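Local coordinates for protein N(G),N(G)-dimethylarginine dimethylaminohydrolase (PDB 1H70) that hydrolyses N(omega)-methylated and N(omega),N(omega)-dimethylated arginines to L-citrulline, releasing methylamine or dimethylamine, at residues 9-14 with 31-36; 61-66 with 239-244; 172-177 with 189-194. The protein carries 1 engineered substitution. All blocks are in the same frame, centred on the assembly; numbering follows the deposited sequence.

Interaction 1: 9-14 with 31-36; sequences RTPARS and KALEQH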
loop_
_atom_site.group_PDB
_atom_site.type_symbol
_atom_site.label_atom_id
_atom_site.label_comp_id
_atom_site.label_asym_id
_atom_site.label_seq_id
_atom_site.Cartn_x
_atom_site.Cartn_y
_atom_site.Cartn_z
ATOM N N ARG A 9 10.694 5.699 -1.091
ATOM C CA ARG A 9 11.375 6.925 -0.621
ATOM C C ARG A 9 12.066 6.638 0.696
ATOM O O ARG A 9 11.464 6.085 1.605
ATOM C CB ARG A 9 10.377 8.050 -0.447
ATOM C CG ARG A 9 11.005 9.426 -0.031
ATOM C CD ARG A 9 9.977 10.458 0.386
ATOM N NE ARG A 9 9.160 10.952 -0.716
ATOM C CZ ARG A 9 9.560 11.805 -1.647
ATOM N NH1 ARG A 9 10.802 12.289 -1.642
ATOM N NH2 ARG A 9 8.700 12.181 -2.598
ATOM N N THR A 10 13.325 7.023 0.802
ATOM C CA THR A 10 14.098 6.844 2.022
ATOM C C THR A 10 13.377 7.471 3.190
ATOM O O THR A 10 12.865 8.559 3.050
ATOM C CB THR A 10 15.451 7.569 1.798
ATOM O OG1 THR A 10 16.055 7.007 0.619
ATOM C CG2 THR A 10 16.433 7.345 2.964
ATOM N N PRO A 11 13.353 6.817 4.356
ATOM C CA PRO A 11 12.691 7.397 5.535
ATOM C C PRO A 11 13.466 8.611 6.069
ATOM O O PRO A 11 14.703 8.661 5.942
ATOM C CB PRO A 11 12.690 6.231 6.535
ATOM C CG PRO A 11 13.861 5.411 6.141
ATOM C CD PRO A 11 13.952 5.494 4.624
ATOM N N ALA A 12 12.751 9.592 6.606
ATOM C CA ALA A 12 13.363 10.801 7.154
ATOM C C ALA A 12 13.673 10.592 8.624
ATOM O O ALA A 12 13.138 9.672 9.257
ATOM C CB ALA A 12 12.418 11.969 7.012
ATOM N N ARG A 13 14.504 11.461 9.207
ATOM C CA ARG A 13 14.758 11.335 10.632
ATOM C C ARG A 13 13.462 11.592 11.382
ATOM O O ARG A 13 13.244 11.021 12.467
ATOM C CB ARG A 13 15.816 12.324 11.115
ATOM C CG ARG A 13 17.250 11.996 10.687
ATOM C CD ARG A 13 18.241 13.086 11.104
ATOM N NE ARG A 13 17.988 14.357 10.427
ATOM C CZ ARG A 13 18.437 14.645 9.205
ATOM N NH1 ARG A 13 19.137 13.740 8.547
ATOM N NH2 ARG A 13 18.183 15.816 8.636
ATOM N N SER A 14 12.603 12.454 10.836
ATOM C CA SER A 14 11.313 12.770 11.469
ATOM C C SER A 14 10.313 11.602 11.495
ATOM O O SER A 14 9.232 11.737 12.066
ATOM C CB SER A 14 10.653 14.025 10.872
ATOM O OG SER A 14 10.435 13.853 9.488
ATOM N N LYS A 31 17.454 1.863 13.075
ATOM C CA LYS A 31 16.908 0.552 12.773
ATOM C C LYS A 31 15.934 0.609 11.584
ATOM O O LYS A 31 15.919 -0.290 10.731
ATOM C CB LYS A 31 16.238 -0.008 14.029
ATOM C CG LYS A 31 15.705 -1.415 13.859
ATOM C CD LYS A 31 15.279 -1.955 15.228
ATOM C CE LYS A 31 14.623 -3.321 15.065
ATOM N NZ LYS A 31 13.812 -3.669 16.288
ATOM N N ALA A 32 15.157 1.683 11.479
ATOM C CA ALA A 32 14.199 1.834 10.370
ATOM C C ALA A 32 14.947 1.944 9.054
ATOM O O ALA A 32 14.497 1.439 8.036
ATOM C CB ALA A 32 13.340 3.048 10.560
ATOM N N LEU A 33 16.083 2.632 9.087
ATOM C CA LEU A 33 16.901 2.783 7.881
ATOM C C LEU A 33 17.368 1.407 7.414
ATOM O O LEU A 33 17.304 1.081 6.220
ATOM C CB LEU A 33 18.069 3.703 8.205
ATOM C CG LEU A 33 18.872 4.279 7.064
ATOM C CD1 LEU A 33 17.983 5.211 6.234
ATOM C CD2 LEU A 33 20.095 5.029 7.645
ATOM N N GLU A 34 17.823 0.581 8.349
ATOM C CA GLU A 34 18.282 -0.754 7.971
ATOM C C GLU A 34 17.122 -1.581 7.422
ATOM O O GLU A 34 17.299 -2.367 6.498
ATOM C CB GLU A 34 18.934 -1.492 9.144
ATOM C CG GLU A 34 20.179 -0.818 9.710
ATOM C CD GLU A 34 21.403 -0.921 8.799
ATOM O OE1 GLU A 34 21.605 -1.967 8.157
ATOM O OE2 GLU A 34 22.175 0.054 8.737
ATOM N N GLN A 35 15.924 -1.440 8.000
ATOM C CA GLN A 35 14.812 -2.231 7.486
ATOM C C GLN A 35 14.394 -1.795 6.079
ATOM O O GLN A 35 14.009 -2.623 5.263
ATOM C CB GLN A 35 13.616 -2.167 8.451
ATOM C CG GLN A 35 13.984 -2.751 9.832
ATOM C CD GLN A 35 12.809 -2.855 10.798
ATOM O OE1 GLN A 35 11.832 -2.115 10.699
ATOM N NE2 GLN A 35 12.929 -3.780 11.773
ATOM N N HIS A 36 14.437 -0.481 5.824
ATOM C CA HIS A 36 14.037 0.024 4.516
ATOM C C HIS A 36 15.070 -0.451 3.474
ATOM O O HIS A 36 14.724 -0.779 2.353
ATOM C CB HIS A 36 13.912 1.562 4.520
ATOM C CG HIS A 36 13.322 2.135 3.261
ATOM N ND1 HIS A 36 11.979 2.380 3.096
ATOM C CD2 HIS A 36 13.908 2.496 2.091
ATOM C CE1 HIS A 36 11.758 2.889 1.889
ATOM N NE2 HIS A 36 12.920 2.966 1.266
#
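Strand 5-9 runs out into a loop that leads to helix 29-43, and P11 of that loop packs against H36 on the helix. The main feature is a CH-pi contact. P11 CD sits over one face of the imidazole, 3.9 Å from the ring centroid and 19° off the ring normal. It lies nearer the CB end of the ring, with P11 CD 3.7 Å from H36 CG. T10 CA covers the same face. H36 has CG anti to the backbone N (chi1 -172°), which carries the ring away from the helix and across to the loop. The far side of the ring reaches the end of strand 5-9, where H36 CE1 is 3.2 Å from R9 O. R9 O also lies 3.5 Å from H36 NE2, but the angle is poor and the pair is not a hydrogen bond. One helical turn back, L33 adds an apolar edge. L33 CD1 touches P11 CG at 4.1 Å and T10 CG2 at 4.2 Å, and the L33 and P11 side chains cross at about a right angle. Y241 of helix 239-242 packs on both P11 and H36. The side chain of R9 points away from the helix. The loop and helix are therefore joined by van der Waals and CH-pi packing. Hydrogen bonds of the two segments run to other parts of the chain, as from R9 NH1 to P54 O and from Y241 OH to A32 O, while the imidazole offers the proline a flat face.

Interaction 2: 61-66 with 239-244; sequences DSVFVE and SEYRKI. With CIR (citrulline), chain B.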
loop_
_atom_site.group_PDB
_atom_site.type_symbol
_atom_site.label_atom_id
_atom_site.label_comp_id
_atom_site.label_asym_id
_atom_site.label_seq_id
_atom_site.Cartn_x
_atom_site.Cartn_y
_atom_site.Cartn_z
ATOM N N ASP A 61 5.939 10.893 7.607
ATOM C CA ASP A 61 5.365 9.664 7.046
ATOM C C ASP A 61 5.557 9.541 5.536
ATOM O O ASP A 61 4.954 8.658 4.908
ATOM C CB ASP A 61 3.866 9.626 7.347
ATOM C CG ASP A 61 3.555 9.378 8.807
ATOM O OD1 ASP A 61 3.854 8.254 9.273
ATOM O OD2 ASP A 61 3.002 10.266 9.505
ATOM N N SER A 62 6.419 10.365 4.931
ATOM C CA SER A 62 6.610 10.350 3.474
ATOM C C SER A 62 7.243 9.065 2.884
ATOM O O SER A 62 7.165 8.791 1.676
ATOM C CB SER A 62 7.290 11.659 2.993
ATOM O OG SER A 62 8.576 11.760 3.556
ATOM N N VAL A 63 7.767 8.198 3.745
ATOM C CA VAL A 63 8.276 6.898 3.355
ATOM C C VAL A 63 7.121 6.049 2.845
ATOM O O VAL A 63 7.323 5.135 2.045
ATOM C CB VAL A 63 8.945 6.176 4.564
ATOM C CG1 VAL A 63 7.934 5.914 5.681
ATOM C CG2 VAL A 63 9.624 4.874 4.140
ATOM N N PHE A 64 5.902 6.342 3.301
ATOM C CA PHE A 64 4.720 5.609 2.863
ATOM C C PHE A 64 4.153 6.175 1.562
ATOM O O PHE A 64 3.032 6.727 1.500
ATOM C CB PHE A 64 3.653 5.594 3.969
ATOM C CG PHE A 64 4.177 4.974 5.245
ATOM C CD1 PHE A 64 4.124 5.668 6.445
ATOM C CD2 PHE A 64 4.741 3.713 5.213
ATOM C CE1 PHE A 64 4.618 5.098 7.609
ATOM C CE2 PHE A 64 5.237 3.119 6.391
ATOM C CZ PHE A 64 5.162 3.814 7.583
ATOM N N VAL A 65 4.934 6.003 0.501
ATOM C CA VAL A 65 4.591 6.512 -0.826
ATOM C C VAL A 65 3.336 5.890 -1.441
ATOM O O VAL A 65 2.773 6.452 -2.403
ATOM C CB VAL A 65 5.770 6.364 -1.823
ATOM C CG1 VAL A 65 6.950 7.209 -1.352
ATOM C CG2 VAL A 65 6.157 4.877 -2.015
ATOM N N GLU A 66 2.866 4.772 -0.890
ATOM C CA GLU A 66 1.619 4.202 -1.384
ATOM C C GLU A 66 0.459 5.196 -1.292
ATOM O O GLU A 66 -0.364 5.206 -2.174
ATOM C CB GLU A 66 1.251 2.947 -0.578
ATOM C CG GLU A 66 -0.161 2.432 -0.817
ATOM C CD GLU A 66 -0.285 0.942 -0.582
ATOM O OE1 GLU A 66 -0.496 0.544 0.584
ATOM O OE2 GLU A 66 -0.187 0.171 -1.544
ATOM N N SER A 239 9.392 -4.087 11.637
ATOM C CA SER A 239 8.921 -3.738 12.969
ATOM C C SER A 239 8.874 -2.237 13.253
ATOM O O SER A 239 7.985 -1.776 13.966
ATOM C CB SER A 239 9.787 -4.435 14.024
ATOM O OG SER A 239 11.020 -3.756 14.197
ATOM N N GLU A 240 9.802 -1.469 12.710
ATOM C CA GLU A 240 9.809 -0.023 12.984
ATOM C C GLU A 240 8.670 0.683 12.252
ATOM O O GLU A 240 8.186 1.715 12.718
ATOM C CB GLU A 240 11.170 0.575 12.647
ATOM C CG GLU A 240 12.297 -0.009 13.497
ATOM C CD GLU A 240 11.939 -0.149 14.980
ATOM O OE1 GLU A 240 11.918 0.850 15.742
ATOM O OE2 GLU A 240 11.680 -1.300 15.378
ATOM N N TYR A 241 8.225 0.111 11.135
ATOM C CA TYR A 241 7.090 0.715 10.414
ATOM C C TYR A 241 5.767 0.281 11.038
ATOM O O TYR A 241 4.795 1.047 11.036
ATOM C CB TYR A 241 7.207 0.456 8.910
ATOM C CG TYR A 241 8.522 1.022 8.423
ATOM C CD1 TYR A 241 9.631 0.209 8.248
ATOM C CD2 TYR A 241 8.656 2.384 8.201
ATOM C CE1 TYR A 241 10.843 0.747 7.826
ATOM C CE2 TYR A 241 9.845 2.932 7.772
ATOM C CZ TYR A 241 10.936 2.119 7.598
ATOM O OH TYR A 241 12.138 2.660 7.190
ATOM N N ARG A 242 5.724 -0.926 11.597
ATOM C CA ARG A 242 4.549 -1.418 12.307
ATOM C C ARG A 242 4.150 -0.466 13.433
ATOM O O ARG A 242 2.947 -0.230 13.709
ATOM C CB ARG A 242 4.788 -2.850 12.835
ATOM C CG ARG A 242 3.614 -3.390 13.654
ATOM C CD ARG A 242 3.761 -4.877 13.966
ATOM N NE ARG A 242 2.770 -5.340 14.945
ATOM C CZ ARG A 242 2.993 -5.556 16.244
ATOM N NH1 ARG A 242 4.195 -5.349 16.794
ATOM N NH2 ARG A 242 1.989 -5.987 17.010
ATOM N N LYS A 243 5.157 0.135 14.081
ATOM C CA LYS A 243 4.932 1.094 15.153
ATOM C C LYS A 243 4.120 2.306 14.713
ATOM O O LYS A 243 3.454 2.925 15.536
ATOM C CB LYS A 243 6.250 1.604 15.732
ATOM C CG LYS A 243 6.983 0.562 16.555
ATOM C CD LYS A 243 8.410 1.042 16.896
ATOM C CE LYS A 243 9.142 -0.017 17.704
ATOM N NZ LYS A 243 10.513 0.489 18.048
ATOM N N ILE A 244 4.230 2.665 13.432
ATOM C CA ILE A 244 3.475 3.789 12.896
ATOM C C ILE A 244 2.492 3.307 11.823
ATOM O O ILE A 244 2.294 3.956 10.793
ATOM C CB ILE A 244 4.367 4.992 12.443
ATOM C CG1 ILE A 244 5.447 4.539 11.450
ATOM C CG2 ILE A 244 4.977 5.676 13.686
ATOM C CD1 ILE A 244 6.374 5.685 10.971
HETATM C C CIR B . -0.136 7.309 8.696
HETATM O O CIR B . -0.621 7.886 7.675
HETATM O OXT CIR B . -0.796 7.317 9.815
HETATM C CA CIR B . 1.164 6.558 8.591
HETATM N N CIR B . 1.858 6.576 9.892
HETATM C C3 CIR B . 0.893 5.103 8.133
HETATM C C4 CIR B . 0.388 5.106 6.679
HETATM C C5 CIR B . 0.089 3.680 6.249
HETATM N N6 CIR B . -0.330 3.632 4.841
HETATM C C7 CIR B . -0.501 2.525 4.138
HETATM O O7 CIR B . -0.311 1.391 4.608
HETATM N N8 CIR B . -0.882 2.641 2.851
#
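F64 and I244 meet beside the bound citrulline, where the loop 61-66 faces helix 239-242 and the residues just after it. The contact between the segments is apolar. I244 CD1 lies at the edge of the F64 ring, 3.8 Å from CE1. I244 CG1 takes the crowded position between the backbone N and the carbonyl carbon (chi1 54°), and it too lies in the plane of the F64 ring. F64 CZ meets the edge of the Y241 ring, 3.8 Å from CD2. V63 CG1 ties the group together: it rests over the centre of the F64 ring and touches Y241 CE2 at 4.1 Å.

Polar contacts run to the ligand. Citrulline N is gripped by two acceptors, D61 OD1 at 2.7 Å and I244 O at 2.8 Å, one from each segment. At the other end of the ligand, citrulline N8 donates to E66 OE1 at 3.1 Å. Between the two ends, F64 CD1 packs on citrulline C3 at 3.7 Å. L19 N binds D61 OD2, S249 OG also bonds E66 OE1, E66 OE2 has salt bridges to K165 and R254, and S250, engineered in this structure at the position assigned as the nucleophile, also bonds the ligand.

Within 239-244, K243 NZ makes a salt bridge with E240 OE1 at 2.7 Å. S239 OG donates to E240 OE2 and also meets Q35 NE2.

The contact is buried and forms part of the pocket wall. V63 and Y241 pack on H36 of helix 29-43, D61, S62 and V65 lean on helix 89-100, and S62 and V65 touch R9 of strand 5-9.

Interaction 3: 172-177 with 189-194; sequences EHNNLL and QDFNII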
loop_
_atom_site.group_PDB
_atom_site.type_symbol
_atom_site.label_atom_id
_atom_site.label_comp_id
_atom_site.label_asym_id
_atom_site.label_seq_id
_atom_site.Cartn_x
_atom_site.Cartn_y
_atom_site.Cartn_z
ATOM N N GLU A 172 -2.639 -12.057 -6.670
ATOM C CA GLU A 172 -2.861 -12.539 -8.035
ATOM C C GLU A 172 -3.401 -13.975 -7.982
ATOM O O GLU A 172 -3.418 -14.612 -6.929
ATOM C CB GLU A 172 -1.581 -12.453 -8.879
ATOM C CG GLU A 172 -1.083 -11.029 -9.132
ATOM C CD GLU A 172 -2.167 -10.063 -9.589
ATOM O OE1 GLU A 172 -2.880 -10.365 -10.579
ATOM O OE2 GLU A 172 -2.281 -8.979 -8.989
ATOM N N HIS A 173 -3.882 -14.478 -9.111
ATOM C CA HIS A 173 -4.414 -15.845 -9.194
ATOM C C HIS A 173 -5.598 -16.146 -8.256
ATOM O O HIS A 173 -5.809 -17.289 -7.874
ATOM C CB HIS A 173 -3.299 -16.878 -8.977
ATOM C CG HIS A 173 -2.051 -16.570 -9.746
ATOM N ND1 HIS A 173 -2.001 -16.577 -11.126
ATOM C CD2 HIS A 173 -0.816 -16.210 -9.321
ATOM C CE1 HIS A 173 -0.783 -16.246 -11.520
ATOM N NE2 HIS A 173 -0.041 -16.026 -10.440
ATOM N N ASN A 174 -6.367 -15.139 -7.881
ATOM C CA ASN A 174 -7.540 -15.270 -7.036
ATOM C C ASN A 174 -7.225 -15.524 -5.559
ATOM O O ASN A 174 -8.111 -15.829 -4.796
ATOM C CB ASN A 174 -8.505 -16.362 -7.578
ATOM C CG ASN A 174 -9.951 -16.079 -7.218
ATOM O OD1 ASN A 174 -10.393 -14.936 -7.273
ATOM N ND2 ASN A 174 -10.709 -17.109 -6.856
ATOM N N ASN A 175 -5.965 -15.376 -5.150
ATOM C CA ASN A 175 -5.580 -15.648 -3.768
ATOM C C ASN A 175 -5.619 -14.348 -3.005
ATOM O O ASN A 175 -4.878 -13.436 -3.373
ATOM C CB ASN A 175 -4.177 -16.262 -3.711
ATOM C CG ASN A 175 -4.143 -17.622 -4.383
ATOM O OD1 ASN A 175 -5.093 -18.375 -4.214
ATOM N ND2 ASN A 175 -3.110 -17.931 -5.166
ATOM N N LEU A 176 -6.493 -14.268 -2.006
ATOM C CA LEU A 176 -6.678 -13.049 -1.217
ATOM C C LEU A 176 -6.359 -13.222 0.266
ATOM O O LEU A 176 -6.976 -14.044 0.924
ATOM C CB LEU A 176 -8.135 -12.592 -1.354
ATOM C CG LEU A 176 -8.523 -11.289 -0.611
ATOM C CD1 LEU A 176 -7.795 -10.067 -1.230
ATOM C CD2 LEU A 176 -10.052 -11.040 -0.668
ATOM N N LEU A 177 -5.426 -12.443 0.809
ATOM C CA LEU A 177 -5.182 -12.488 2.257
ATOM C C LEU A 177 -6.248 -11.614 2.931
ATOM O O LEU A 177 -6.519 -10.499 2.474
ATOM C CB LEU A 177 -3.800 -11.906 2.645
ATOM C CG LEU A 177 -2.551 -12.568 2.046
ATOM C CD1 LEU A 177 -1.296 -11.918 2.607
ATOM C CD2 LEU A 177 -2.542 -14.083 2.344
ATOM N N GLN A 189 -16.250 -13.215 -1.384
ATOM C CA GLN A 189 -16.453 -14.662 -1.277
ATOM C C GLN A 189 -16.105 -15.516 -2.506
ATOM O O GLN A 189 -15.973 -16.732 -2.362
ATOM C CB GLN A 189 -17.857 -14.996 -0.744
ATOM C CG GLN A 189 -18.133 -14.479 0.665
ATOM C CD GLN A 189 -17.052 -14.774 1.697
ATOM O OE1 GLN A 189 -16.783 -15.935 2.044
ATOM N NE2 GLN A 189 -16.413 -13.684 2.207
ATOM N N ASP A 190 -15.940 -14.939 -3.701
ATOM C CA ASP A 190 -15.557 -15.817 -4.804
ATOM C C ASP A 190 -14.032 -15.909 -4.897
ATOM O O ASP A 190 -13.489 -16.605 -5.733
ATOM C CB ASP A 190 -16.256 -15.489 -6.117
ATOM C CG ASP A 190 -17.726 -15.944 -6.135
ATOM O OD1 ASP A 190 -18.159 -16.756 -5.286
ATOM O OD2 ASP A 190 -18.509 -15.498 -6.998
ATOM N N PHE A 191 -13.336 -15.216 -3.991
ATOM C CA PHE A 191 -11.880 -15.295 -3.959
ATOM C C PHE A 191 -11.494 -16.529 -3.124
ATOM O O PHE A 191 -12.312 -17.040 -2.380
ATOM C CB PHE A 191 -11.266 -14.095 -3.232
ATOM C CG PHE A 191 -11.317 -12.782 -3.996
ATOM C CD1 PHE A 191 -12.401 -11.939 -3.873
ATOM C CD2 PHE A 191 -10.267 -12.393 -4.803
ATOM C CE1 PHE A 191 -12.462 -10.733 -4.548
ATOM C CE2 PHE A 191 -10.312 -11.184 -5.491
ATOM C CZ PHE A 191 -11.406 -10.351 -5.358
ATOM N N ASN A 192 -10.252 -16.963 -3.209
ATOM C CA ASN A 192 -9.778 -18.011 -2.318
ATOM C C ASN A 192 -9.284 -17.228 -1.114
ATOM O O ASN A 192 -8.184 -16.683 -1.177
ATOM C CB ASN A 192 -8.628 -18.786 -2.935
ATOM C CG ASN A 192 -7.935 -19.715 -1.943
ATOM O OD1 ASN A 192 -8.561 -20.261 -1.023
ATOM N ND2 ASN A 192 -6.624 -19.873 -2.129
ATOM N N ILE A 193 -10.101 -17.127 -0.072
ATOM C CA ILE A 193 -9.702 -16.333 1.089
ATOM C C ILE A 193 -8.760 -17.074 1.996
ATOM O O ILE A 193 -9.009 -18.217 2.393
ATOM C CB ILE A 193 -10.901 -15.814 1.887
ATOM C CG1 ILE A 193 -11.858 -15.041 0.974
ATOM C CG2 ILE A 193 -10.410 -14.926 3.014
ATOM C CD1 ILE A 193 -13.240 -14.802 1.603
ATOM N N ILE A 194 -7.647 -16.401 2.282
ATOM C CA ILE A 194 -6.630 -16.909 3.184
ATOM C C ILE A 194 -6.759 -16.084 4.455
ATOM O O ILE A 194 -6.321 -14.936 4.547
ATOM C CB ILE A 194 -5.235 -16.811 2.539
ATOM C CG1 ILE A 194 -5.232 -17.565 1.201
ATOM C CG2 ILE A 194 -4.178 -17.343 3.477
ATOM C CD1 ILE A 194 -4.206 -17.037 0.221
#
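N175, L176 and L177 pair in parallel with N192, I193 and I194 in a small mixed sheet. Strand 175-178 is its middle strand. It follows antiparallel strand 168-170 through a type I' turn, E172 to N175. Three backbone bonds join the two segments. N174 O accepts from N192 N at 2.9 Å. L176 uses both of its groups: its N donates to N192 O at 3.1 Å, and its O accepts from I194 N at 2.8 Å. The pairing continues along strand 175-178, where I194 bonds to the backbone of A178.

Two asparagine side chains add bonds, one beyond the pairing and one between paired residues. N174 ND2 donates to D190 O at 3.0 Å, nearly straight at 168° and on a carbonyl lone pair. N192 ND2 donates to N175 OD1 at 3.0 Å, with the amide planes 75° apart. Y231 OH bonds N175 ND2, so both ends of the buried N175 amide are satisfied.

Apolar contacts occur on both faces. On the N175 face, L177 CD2 meets I194 CG2 at 3.8 Å. Toward strand 119-122, L176 CD2 makes a CH-pi contact over one face of the F191 ring, 4.2 Å from its centroid and 23° off the ring normal.

How the interactions relate
From the N terminus, interaction 1 comes first. It closes the short loop between strand 5-9 and helix 29-43. Interaction 2 opens only afterwards and spans most of the remaining chain, joining the loop before strand 69-71 to the residues around helix 239-242. Interaction 3 falls within that span and closes a short local excursion between two strands. No two contacts cross. Interactions 1 and 2 touch, with centres about 9 Å apart, and together place the N-terminal strand and helix 29-43 next to two of the segments that line the citrulline pocket. Interaction 3 lies on the opposite side of the chain's centre, its centre about 26 Å from that of interaction 2.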